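Local coordinates for protein glycosaminoglycan xylosylkinase (Hydra vulgaris, PDB 5XOM) that probably acts as a Fam20-family sugar kinase that phosphorylates xylose in the glycosaminoglycan linkage region of proteoglycans, at residues 136-145 with 339-350; 78-86 with 97-105. One frame throughout, in Å; residues are numbered along the deposited sequence.

Contact 1 of 2, residues 136-145 with 339-350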
# COMPACT_ATOMS: atom_id res chain seq x y z
N ILE A 136 -18.88 8.17 8.77
CA ILE A 136 -18.21 8.13 7.48
C ILE A 136 -17.21 9.27 7.36
O ILE A 136 -16.05 9.06 6.99
CB ILE A 136 -19.24 8.17 6.34
CG1 ILE A 136 -20.16 6.95 6.43
CG2 ILE A 136 -18.54 8.20 4.99
CD1 ILE A 136 -21.41 7.08 5.61
N ALA A 137 -17.64 10.49 7.68
CA ALA A 137 -16.76 11.64 7.56
C ALA A 137 -15.58 11.54 8.52
O ALA A 137 -14.45 11.85 8.15
CB ALA A 137 -17.54 12.93 7.79
N ALA A 138 -15.83 11.08 9.75
CA ALA A 138 -14.75 10.97 10.73
C ALA A 138 -13.71 9.94 10.30
O ALA A 138 -12.51 10.13 10.52
CB ALA A 138 -15.32 10.62 12.10
N PHE A 139 -14.15 8.84 9.69
CA PHE A 139 -13.19 7.84 9.26
C PHE A 139 -12.27 8.38 8.16
O PHE A 139 -11.05 8.22 8.23
CB PHE A 139 -13.91 6.57 8.80
CG PHE A 139 -13.12 5.74 7.84
CD1 PHE A 139 -11.97 5.08 8.24
CD2 PHE A 139 -13.54 5.61 6.52
CE1 PHE A 139 -11.24 4.32 7.35
CE2 PHE A 139 -12.82 4.84 5.62
CZ PHE A 139 -11.67 4.20 6.04
N HIS A 140 -12.84 9.06 7.16
CA HIS A 140 -11.98 9.59 6.10
C HIS A 140 -11.11 10.73 6.59
O HIS A 140 -9.98 10.90 6.12
CB HIS A 140 -12.81 10.02 4.90
CG HIS A 140 -13.38 8.87 4.15
ND1 HIS A 140 -12.61 8.05 3.35
CD2 HIS A 140 -14.64 8.37 4.10
CE1 HIS A 140 -13.37 7.10 2.83
NE2 HIS A 140 -14.60 7.27 3.27
N LEU A 141 -11.60 11.53 7.54
CA LEU A 141 -10.75 12.59 8.06
C LEU A 141 -9.61 12.00 8.89
O LEU A 141 -8.52 12.56 8.92
CB LEU A 141 -11.57 13.58 8.89
CG LEU A 141 -10.72 14.60 9.63
CD1 LEU A 141 -10.29 15.67 8.63
CD2 LEU A 141 -11.45 15.24 10.80
N ASP A 142 -9.85 10.86 9.53
CA ASP A 142 -8.81 10.19 10.30
C ASP A 142 -7.66 9.75 9.41
O ASP A 142 -6.49 9.89 9.78
CB ASP A 142 -9.41 9.00 11.04
CG ASP A 142 -8.37 8.04 11.59
OD1 ASP A 142 -7.96 7.12 10.86
OD2 ASP A 142 -7.97 8.20 12.76
N ARG A 143 -7.97 9.27 8.19
CA ARG A 143 -6.92 8.95 7.23
C ARG A 143 -6.29 10.21 6.65
O ARG A 143 -5.07 10.28 6.50
CB ARG A 143 -7.49 8.06 6.12
CG ARG A 143 -8.17 6.82 6.65
CD ARG A 143 -8.54 5.87 5.54
NE ARG A 143 -7.35 5.29 4.92
CZ ARG A 143 -7.00 5.48 3.66
NH1 ARG A 143 -7.77 6.22 2.86
NH2 ARG A 143 -5.90 4.92 3.17
N LEU A 144 -7.12 11.21 6.32
CA LEU A 144 -6.61 12.44 5.72
C LEU A 144 -5.61 13.14 6.64
O LEU A 144 -4.59 13.66 6.18
CB LEU A 144 -7.77 13.38 5.38
CG LEU A 144 -7.42 14.77 4.85
CD1 LEU A 144 -6.62 14.64 3.57
CD2 LEU A 144 -8.68 15.60 4.63
N LEU A 145 -5.87 13.16 7.94
CA LEU A 145 -4.96 13.79 8.88
C LEU A 145 -3.79 12.90 9.28
O LEU A 145 -2.93 13.34 10.05
CB LEU A 145 -5.70 14.24 10.14
CG LEU A 145 -6.81 15.28 10.00
CD1 LEU A 145 -7.58 15.39 11.31
CD2 LEU A 145 -6.24 16.62 9.56
N LEU A 339 -8.44 21.77 3.96
CA LEU A 339 -8.74 20.47 4.54
C LEU A 339 -10.10 19.96 4.08
O LEU A 339 -10.27 18.77 3.80
CB LEU A 339 -8.70 20.58 6.06
CG LEU A 339 -8.81 19.29 6.87
CD1 LEU A 339 -7.62 18.40 6.57
CD2 LEU A 339 -8.89 19.62 8.34
N SER A 340 -11.09 20.85 3.99
CA SER A 340 -12.43 20.41 3.62
C SER A 340 -12.53 20.07 2.14
O SER A 340 -13.29 19.17 1.77
CB SER A 340 -13.45 21.48 3.99
OG SER A 340 -13.41 22.59 3.11
N VAL A 341 -11.78 20.77 1.29
CA VAL A 341 -11.78 20.42 -0.12
C VAL A 341 -11.18 19.03 -0.32
O VAL A 341 -11.74 18.19 -1.04
CB VAL A 341 -11.03 21.48 -0.94
CG1 VAL A 341 -10.68 20.95 -2.32
CG2 VAL A 341 -11.87 22.75 -1.04
N LEU A 342 -10.05 18.74 0.35
CA LEU A 342 -9.45 17.42 0.24
C LEU A 342 -10.34 16.35 0.87
O LEU A 342 -10.42 15.23 0.36
CB LEU A 342 -8.06 17.42 0.89
CG LEU A 342 -7.01 18.31 0.23
CD1 LEU A 342 -5.67 18.18 0.95
CD2 LEU A 342 -6.86 17.95 -1.24
N LEU A 343 -11.00 16.67 1.98
CA LEU A 343 -11.84 15.67 2.62
C LEU A 343 -13.04 15.32 1.75
O LEU A 343 -13.40 14.15 1.62
CB LEU A 343 -12.31 16.13 4.01
CG LEU A 343 -13.32 15.16 4.62
CD1 LEU A 343 -12.61 13.90 5.10
CD2 LEU A 343 -14.06 15.80 5.77
N ASP A 344 -13.67 16.32 1.13
CA ASP A 344 -14.86 16.03 0.35
C ASP A 344 -14.54 15.21 -0.90
O ASP A 344 -15.39 14.45 -1.36
CB ASP A 344 -15.58 17.31 -0.05
CG ASP A 344 -17.03 17.04 -0.40
OD1 ASP A 344 -17.74 16.47 0.45
OD2 ASP A 344 -17.45 17.36 -1.52
N LYS A 345 -13.32 15.34 -1.44
CA LYS A 345 -12.93 14.49 -2.56
C LYS A 345 -12.94 13.02 -2.18
O LYS A 345 -13.33 12.17 -2.98
CB LYS A 345 -11.55 14.91 -3.08
CG LYS A 345 -11.58 16.15 -3.96
CD LYS A 345 -10.18 16.62 -4.30
CE LYS A 345 -10.21 17.87 -5.17
NZ LYS A 345 -8.84 18.39 -5.42
N ARG A 346 -12.50 12.70 -0.96
CA ARG A 346 -12.55 11.30 -0.52
C ARG A 346 -13.96 10.87 -0.18
O ARG A 346 -14.33 9.72 -0.43
CB ARG A 346 -11.64 11.10 0.69
CG ARG A 346 -10.23 11.56 0.48
CD ARG A 346 -9.50 11.63 1.80
NE ARG A 346 -8.06 11.77 1.64
CZ ARG A 346 -7.17 10.93 2.15
NH1 ARG A 346 -7.56 9.88 2.85
NH2 ARG A 346 -5.87 11.14 1.95
N LEU A 347 -14.78 11.77 0.38
CA LEU A 347 -16.15 11.40 0.71
C LEU A 347 -16.97 11.15 -0.54
O LEU A 347 -17.95 10.39 -0.48
CB LEU A 347 -16.82 12.49 1.57
CG LEU A 347 -16.17 12.85 2.91
CD1 LEU A 347 -16.87 14.06 3.55
CD2 LEU A 347 -16.13 11.66 3.88
N SER A 348 -16.59 11.74 -1.68
CA SER A 348 -17.35 11.60 -2.91
C SER A 348 -17.33 10.18 -3.47
O SER A 348 -18.10 9.90 -4.39
CB SER A 348 -16.80 12.56 -3.97
OG SER A 348 -15.54 12.12 -4.43
N ILE A 349 -16.48 9.29 -2.95
CA ILE A 349 -16.51 7.90 -3.39
C ILE A 349 -17.53 7.07 -2.63
O ILE A 349 -17.85 5.95 -3.06
CB ILE A 349 -15.12 7.23 -3.23
CG1 ILE A 349 -14.88 6.89 -1.77
CG2 ILE A 349 -14.00 8.16 -3.74
CD1 ILE A 349 -13.50 6.41 -1.47
N ASP A 350 -18.09 7.60 -1.51
CA ASP A 350 -18.93 6.72 -0.69
C ASP A 350 -20.33 6.63 -1.30
O ASP A 350 -20.81 7.59 -1.89
CB ASP A 350 -18.98 7.24 0.75
CG ASP A 350 -19.86 6.39 1.65
OD1 ASP A 350 -19.27 5.60 2.43
OD2 ASP A 350 -21.10 6.48 1.59
O HOH W 1 -16.63 5.34 2.87
O HOH W 2 -9.82 8.09 2.92

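Contact 2 of 2, residues 78-86 with 97-105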
# COMPACT_ATOMS: atom_id res chain seq x y z
N SER A 78 -19.34 -2.70 1.22
CA SER A 78 -20.45 -2.11 0.50
C SER A 78 -21.37 -3.16 -0.11
O SER A 78 -22.58 -2.97 -0.15
CB SER A 78 -19.91 -1.18 -0.58
OG SER A 78 -20.93 -0.84 -1.49
N SER A 79 -20.82 -4.30 -0.54
CA SER A 79 -21.59 -5.26 -1.31
C SER A 79 -21.79 -6.62 -0.65
O SER A 79 -22.61 -7.40 -1.14
CB SER A 79 -20.94 -5.48 -2.69
OG SER A 79 -19.62 -5.97 -2.55
N ALA A 80 -21.09 -6.93 0.44
CA ALA A 80 -21.18 -8.25 1.04
C ALA A 80 -22.60 -8.57 1.49
O ALA A 80 -23.33 -7.72 2.00
CB ALA A 80 -20.23 -8.36 2.24
N LYS A 81 -23.00 -9.83 1.27
CA LYS A 81 -24.29 -10.31 1.73
C LYS A 81 -24.35 -10.37 3.25
O LYS A 81 -23.40 -10.79 3.91
CB LYS A 81 -24.56 -11.70 1.14
CG LYS A 81 -25.86 -12.36 1.62
CD LYS A 81 -26.07 -13.72 0.96
CE LYS A 81 -27.38 -14.35 1.40
NZ LYS A 81 -27.38 -14.70 2.85
N ILE A 82 -25.49 -9.95 3.80
CA ILE A 82 -25.73 -10.01 5.24
C ILE A 82 -26.28 -11.39 5.58
O ILE A 82 -27.34 -11.78 5.08
CB ILE A 82 -26.69 -8.90 5.69
CG1 ILE A 82 -26.08 -7.53 5.42
CG2 ILE A 82 -27.07 -9.07 7.16
CD1 ILE A 82 -27.06 -6.38 5.59
N THR A 83 -25.58 -12.12 6.45
CA THR A 83 -26.01 -13.46 6.81
C THR A 83 -26.68 -13.54 8.17
O THR A 83 -27.43 -14.49 8.41
CB THR A 83 -24.82 -14.44 6.78
OG1 THR A 83 -23.87 -14.08 7.79
CG2 THR A 83 -24.14 -14.42 5.42
N GLN A 84 -26.46 -12.56 9.04
CA GLN A 84 -27.13 -12.50 10.34
C GLN A 84 -27.32 -11.04 10.72
O GLN A 84 -26.56 -10.18 10.28
CB GLN A 84 -26.33 -13.20 11.45
CG GLN A 84 -25.79 -14.59 11.13
CD GLN A 84 -26.89 -15.63 11.05
OE1 GLN A 84 -28.02 -15.40 11.49
NE2 GLN A 84 -26.56 -16.78 10.47
N ALA A 85 -28.33 -10.78 11.55
CA ALA A 85 -28.57 -9.44 12.06
C ALA A 85 -29.16 -9.52 13.46
O ALA A 85 -30.05 -10.34 13.71
CB ALA A 85 -29.51 -8.65 11.14
N THR A 86 -28.65 -8.69 14.37
CA THR A 86 -29.16 -8.65 15.73
C THR A 86 -28.97 -7.26 16.33
O THR A 86 -28.51 -6.33 15.66
CB THR A 86 -28.50 -9.72 16.61
OG1 THR A 86 -29.12 -9.72 17.90
CG2 THR A 86 -27.02 -9.45 16.76
N MET A 97 -26.22 -5.07 14.58
CA MET A 97 -24.97 -5.75 14.26
C MET A 97 -25.24 -6.71 13.11
O MET A 97 -26.16 -7.52 13.19
CB MET A 97 -24.43 -6.46 15.51
CG MET A 97 -23.03 -7.05 15.45
SD MET A 97 -22.74 -8.32 14.20
CE MET A 97 -23.07 -9.81 15.11
N PHE A 98 -24.48 -6.57 12.02
CA PHE A 98 -24.62 -7.42 10.84
C PHE A 98 -23.41 -8.34 10.72
O PHE A 98 -22.27 -7.92 10.93
CB PHE A 98 -24.73 -6.61 9.55
CG PHE A 98 -25.98 -5.77 9.46
CD1 PHE A 98 -27.08 -6.02 10.26
CD2 PHE A 98 -26.05 -4.73 8.54
CE1 PHE A 98 -28.23 -5.24 10.16
CE2 PHE A 98 -27.20 -3.95 8.43
CZ PHE A 98 -28.28 -4.21 9.24
N SER A 99 -23.65 -9.59 10.36
CA SER A 99 -22.61 -10.52 9.96
C SER A 99 -22.53 -10.53 8.44
O SER A 99 -23.52 -10.85 7.78
CB SER A 99 -22.89 -11.92 10.48
OG SER A 99 -22.80 -11.93 11.89
N LEU A 100 -21.37 -10.16 7.89
CA LEU A 100 -21.19 -10.17 6.45
C LEU A 100 -20.49 -11.45 5.99
O LEU A 100 -19.59 -11.97 6.66
CB LEU A 100 -20.39 -8.96 5.96
CG LEU A 100 -20.91 -7.61 6.47
CD1 LEU A 100 -19.95 -6.51 6.07
CD2 LEU A 100 -22.34 -7.36 5.99
N ASP A 101 -20.92 -11.94 4.83
CA ASP A 101 -20.46 -13.22 4.30
C ASP A 101 -19.01 -13.12 3.84
O ASP A 101 -18.48 -12.03 3.57
CB ASP A 101 -21.37 -13.65 3.14
CG ASP A 101 -21.39 -15.16 2.95
OD1 ASP A 101 -20.77 -15.87 3.76
OD2 ASP A 101 -22.05 -15.62 2.00
N GLY A 102 -18.38 -14.28 3.74
CA GLY A 102 -17.02 -14.40 3.26
C GLY A 102 -16.46 -15.76 3.63
O GLY A 102 -17.15 -16.58 4.26
N PRO A 103 -15.22 -16.05 3.23
CA PRO A 103 -14.58 -17.30 3.70
C PRO A 103 -14.61 -17.40 5.21
O PRO A 103 -14.81 -18.49 5.77
CB PRO A 103 -13.15 -17.18 3.17
CG PRO A 103 -13.24 -16.23 2.01
CD PRO A 103 -14.31 -15.25 2.39
N GLN A 104 -14.41 -16.28 5.89
CA GLN A 104 -14.72 -16.10 7.30
C GLN A 104 -15.77 -15.00 7.43
O GLN A 104 -15.88 -14.13 6.56
CB GLN A 104 -13.46 -15.74 8.09
CG GLN A 104 -12.58 -14.76 7.33
CD GLN A 104 -11.37 -14.29 8.11
OE1 GLN A 104 -11.26 -14.51 9.31
NE2 GLN A 104 -10.43 -13.64 7.41
N ILE A 105 -16.56 -15.05 8.49
CA ILE A 105 -17.60 -14.06 8.71
C ILE A 105 -16.98 -12.78 9.26
O ILE A 105 -16.08 -12.83 10.11
CB ILE A 105 -18.68 -14.61 9.67
CG1 ILE A 105 -19.38 -15.82 9.04
CG2 ILE A 105 -19.68 -13.54 10.04
CD1 ILE A 105 -20.10 -15.50 7.75

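Contact 1 of 2, residues 136-145 with 339-350
Leu144 and Leu343 interlock as two reciprocal knobs where helix 136-144 crosses helix 339-347, the axes 9.6 Å apart at closest and their directions 118° from each other. Leu144 enters a hole formed by Leu339, Leu342, Leu343 and Arg346, and its CD2 lies 3.6 Å from Leu339 CD1. In return Leu343 is set among Ala137, His140, Leu141 and Leu144. With CG anti to the backbone N (chi1 174°), Leu343 sends CD1 against the helix backbone, 3.5 Å from Leu141 N. One turn along, Leu347 CD2 fits between the backbone of Ala137 and the imidazole, 3.6 Å from His140 CD2.

The polar part is bridged by water. One water binds His140 NE2 and also donates to Asp350 OD1, the water oxygen lying 2.7 Å from Asp350 OD1; a second meets His140 ND1 at 2.8 Å and accepts from Arg143 NH1 and Arg346 NH1. Both waters lie in the ring plane at the imidazole edge, so together they fix the ring's rotation. One face of this ring is covered by Phe139 CD2, over its centre. Although Arg143 NH1 and Arg346 NH1 come within 3.7 Å, the shared acceptor probably eases their repulsion, and Arg143 also donates to Val64 O. The Arg346 guanidinium lies flat over Leu144 CA, closing the knob's hole.

Helix 259-273 packs on Leu141 and Leu145 and helix 358-382 on Leu339 and Leu343, while Phe139 and Arg143 touch helix 67-79, and Asp350 OD1 accepts from Gly155 N of strand 153-159.

Contact 2 of 2, residues 78-86 with 97-105
The beta hairpin of strands 82-86 and 96-100 forms one margin of the antiparallel sheet, with Ile82 facing Leu100 and Ala85 facing Phe98 as non-hydrogen-bonded pairs. Thr86 and Met97 make a hydrogen-bonded pair: Met97 N gives to Thr86 O at 2.8 Å, and Thr86 N gives back to Met97 O at 3.0 Å. Toward the other end, Asp101 N donates to Lys81 O over 2.9 Å.

Between these pairs the register slips by one residue. Thr83 and Gln84 together stand opposite Ser99, and Thr83 has a nearly helical psi of -20°, which identifies a beta bulge. Ser99 O takes two donors there. Thr83 N approaches Ser99 O almost straight, at 2.8 Å, whereas Thr83 OG1 reaches the same oxygen from well above the carbonyl plane at 3.2 Å. A chi1 of 65° places that hydroxyl between the backbone N and the carbonyl carbon, and turns CG2 against Asp101 CB. Position and order of the two strands fit the first hairpin of a kinase N-lobe, whose connecting loop in relatives lies over the nucleotide.

On the face carrying Ile82, Ala85, Phe98 and Leu100, the Phe98 ring is met on its two flanks: Ile82 CD1 comes to 3.5 Å from CD2 of Phe98, while Ala85 CB sits 3.7 Å from its CD1. Phe110 stacks on the same ring, and Val164 of helix 160-164 packs against it. Leu100 CD2 continues the apolar row at 3.8 Å from Ile82 CG1, and Trp50 of helix 49-56 touches both Ala80 and Leu100. On the opposite face, Ser99 OG is hydrogen-bonded to Asn107 OD1 of the adjacent strand 106-112.

Overall arrangement
Contact 2 comes first along the chain and closes before contact 1 opens. Their centres lie 25 Å apart and their nearest atoms about 7 Å, without touching. Contact 2 is a local hairpin at the 82-86 margin of the five-stranded sheet, whereas contact 1 joins segments 194 residues apart in the chain, 12 Å from the chain centre. Helix 67-79 relates them: its last residues open segment 78-86, and its side chains pack on segment 136-145. Strand 153-159 is a second tie, since Gly155 bonds Asp350 and Arg156 bonds Ala80. In kinase terms, helix 132-144 probably corresponds to helix C; contact 1 would then pack that helix on helix 339-347, beside the sheet whose first two strands contact 2 pairs.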